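Local atomic coordinates of STBB protein (Escherichia coli, PDB entry 2JD3), a protein that probably binds the plasmid centromere parC as the ribbon-helix-helix partition protein ParR, linking plasmid DNA to filaments of the actin-like protein ParM for segregation. Residues 53-57 with 77-82. Residues are numbered along the deposited sequence; the frame is centred on the assembly and turned at random.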
loop_
_atom_site.group_PDB
_atom_site.type_symbol
_atom_site.label_atom_id
_atom_site.label_comp_id
_atom_site.label_asym_id
_atom_site.label_seq_id
_atom_site.Cartn_x
_atom_site.Cartn_y
_atom_site.Cartn_z
ATOM N N LEU A 53 -9.243 1.523 -3.285
ATOM C CA LEU A 53 -9.994 0.393 -2.770
ATOM C C LEU A 53 -10.938 0.907 -1.693
ATOM O O LEU A 53 -12.063 0.435 -1.544
ATOM C CB LEU A 53 -9.029 -0.623 -2.177
ATOM C CG LEU A 53 -8.963 -1.996 -2.832
ATOM C CD1 LEU A 53 -9.087 -1.874 -4.339
ATOM C CD2 LEU A 53 -7.654 -2.659 -2.433
ATOM N N ASP A 54 -10.445 1.878 -0.937
ATOM C CA ASP A 54 -11.181 2.519 0.141
ATOM C C ASP A 54 -10.240 3.583 0.667
ATOM O O ASP A 54 -9.110 3.288 1.040
ATOM C CB ASP A 54 -11.495 1.535 1.262
ATOM C CG ASP A 54 -12.401 2.138 2.324
ATOM O OD1 ASP A 54 -13.633 1.942 2.245
ATOM O OD2 ASP A 54 -11.881 2.820 3.228
ATOM N N PRO A 55 -10.691 4.837 0.705
ATOM C CA PRO A 55 -9.823 5.909 1.200
ATOM C C PRO A 55 -9.289 5.736 2.624
ATOM O O PRO A 55 -8.201 6.212 2.926
ATOM C CB PRO A 55 -10.688 7.154 1.032
ATOM C CG PRO A 55 -12.099 6.607 1.172
ATOM C CD PRO A 55 -12.027 5.348 0.359
ATOM N N ARG A 56 -10.023 5.048 3.494
ATOM C CA ARG A 56 -9.552 4.862 4.867
ATOM C C ARG A 56 -8.308 3.975 4.964
ATOM O O ARG A 56 -7.509 4.133 5.899
ATOM C CB ARG A 56 -10.632 4.230 5.753
ATOM C CG ARG A 56 -11.910 4.991 5.889
ATOM C CD ARG A 56 -13.031 4.123 5.371
ATOM N NE ARG A 56 -13.727 3.371 6.408
ATOM C CZ ARG A 56 -14.448 2.281 6.169
ATOM N NH1 ARG A 56 -14.558 1.808 4.932
ATOM N NH2 ARG A 56 -15.073 1.670 7.165
ATOM N N LEU A 57 -8.162 3.039 4.020
ATOM C CA LEU A 57 -7.044 2.097 4.014
ATOM C C LEU A 57 -5.646 2.678 4.167
ATOM O O LEU A 57 -4.911 2.270 5.060
ATOM C CB LEU A 57 -7.074 1.225 2.760
ATOM C CG LEU A 57 -7.596 -0.205 2.907
ATOM C CD1 LEU A 57 -7.371 -0.936 1.606
ATOM C CD2 LEU A 57 -6.882 -0.931 4.039
ATOM N N LEU A 77 -7.203 -5.211 7.967
ATOM C CA LEU A 77 -7.671 -3.867 7.659
ATOM C C LEU A 77 -8.421 -3.902 6.327
ATOM O O LEU A 77 -9.412 -3.204 6.126
ATOM C CB LEU A 77 -6.480 -2.920 7.569
ATOM C CG LEU A 77 -6.070 -2.176 8.839
ATOM C CD1 LEU A 77 -6.446 -2.951 10.076
ATOM C CD2 LEU A 77 -4.585 -1.927 8.798
ATOM N N LEU A 78 -7.939 -4.742 5.421
ATOM C CA LEU A 78 -8.539 -4.886 4.108
ATOM C C LEU A 78 -9.989 -5.353 4.167
ATOM O O LEU A 78 -10.851 -4.849 3.443
ATOM C CB LEU A 78 -7.731 -5.888 3.301
ATOM C CG LEU A 78 -7.079 -5.348 2.045
ATOM C CD1 LEU A 78 -6.305 -6.474 1.402
ATOM C CD2 LEU A 78 -8.129 -4.789 1.096
ATOM N N SER A 79 -10.256 -6.338 5.018
ATOM C CA SER A 79 -11.604 -6.874 5.119
ATOM C C SER A 79 -12.508 -5.964 5.931
ATOM O O SER A 79 -13.680 -5.783 5.592
ATOM C CB SER A 79 -11.576 -8.274 5.728
ATOM O OG SER A 79 -10.975 -8.235 6.995
ATOM N N GLN A 80 -11.963 -5.387 6.998
ATOM C CA GLN A 80 -12.737 -4.486 7.842
ATOM C C GLN A 80 -13.089 -3.237 7.063
ATOM O O GLN A 80 -13.938 -2.464 7.463
ATOM C CB GLN A 80 -11.929 -4.082 9.077
ATOM C CG GLN A 80 -11.874 -5.136 10.161
ATOM C CD GLN A 80 -13.234 -5.387 10.789
ATOM O OE1 GLN A 80 -13.394 -6.296 11.604
ATOM N NE2 GLN A 80 -14.223 -4.575 10.415
ATOM N N THR A 81 -12.459 -3.070 5.917
ATOM C CA THR A 81 -12.646 -1.873 5.134
ATOM C C THR A 81 -13.158 -2.109 3.714
ATOM O O THR A 81 -13.504 -1.170 3.010
ATOM C CB THR A 81 -11.301 -1.151 5.076
ATOM O OG1 THR A 81 -11.509 0.255 4.999
ATOM C CG2 THR A 81 -10.506 -1.616 3.876
ATOM N N THR A 82 -13.213 -3.364 3.299
ATOM C CA THR A 82 -13.630 -3.704 1.947
ATOM C C THR A 82 -14.723 -4.757 1.919
ATOM O O THR A 82 -15.557 -4.782 1.016
ATOM C CB THR A 82 -12.416 -4.216 1.155
ATOM O OG1 THR A 82 -11.841 -3.133 0.422
ATOM C CG2 THR A 82 -12.803 -5.329 0.216
#
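Thr81 meets the 53-57 turn with both branches of its side chain, its hydroxyl toward Asp54 and its methyl against Leu57. Thr81 OG1 gives a weak hydrogen bond to Asp54 OD2 at 3.1 Å, an oxygen whose place in the model is less certain. Asp54 carries its carboxylate anti to the backbone N (chi1 -173°), from where OD2 also accepts from Arg56 N, a capping bond in the turn that leads into helix 56-64. Bent at chi2 and chi3, the Arg56 chain folds back to a salt bridge, NH1 to Asp54 OD1 at 2.8 Å; OD1 lies in the guanidinium plane, while NH1 meets it on the syn side, 33° out of the carboxylate plane. Thr81 OG1 sits over one face of that guanidinium, without a bond to it. With an alanine at Asp54, Arg56 would probably lose its charge partner and its backbone N the capping acceptor. On the other branch of Thr81, CG2 lies against Leu57 CG, while Leu78 CD2 touches both Leu57 CD1 and Leu53 CD2. The contact thus joins the turn between helices 33-53 and 56-64 to helix 71-82; Phe69 of the second subunit packs on Leu53, and Ala71 of the second subunit on Leu78.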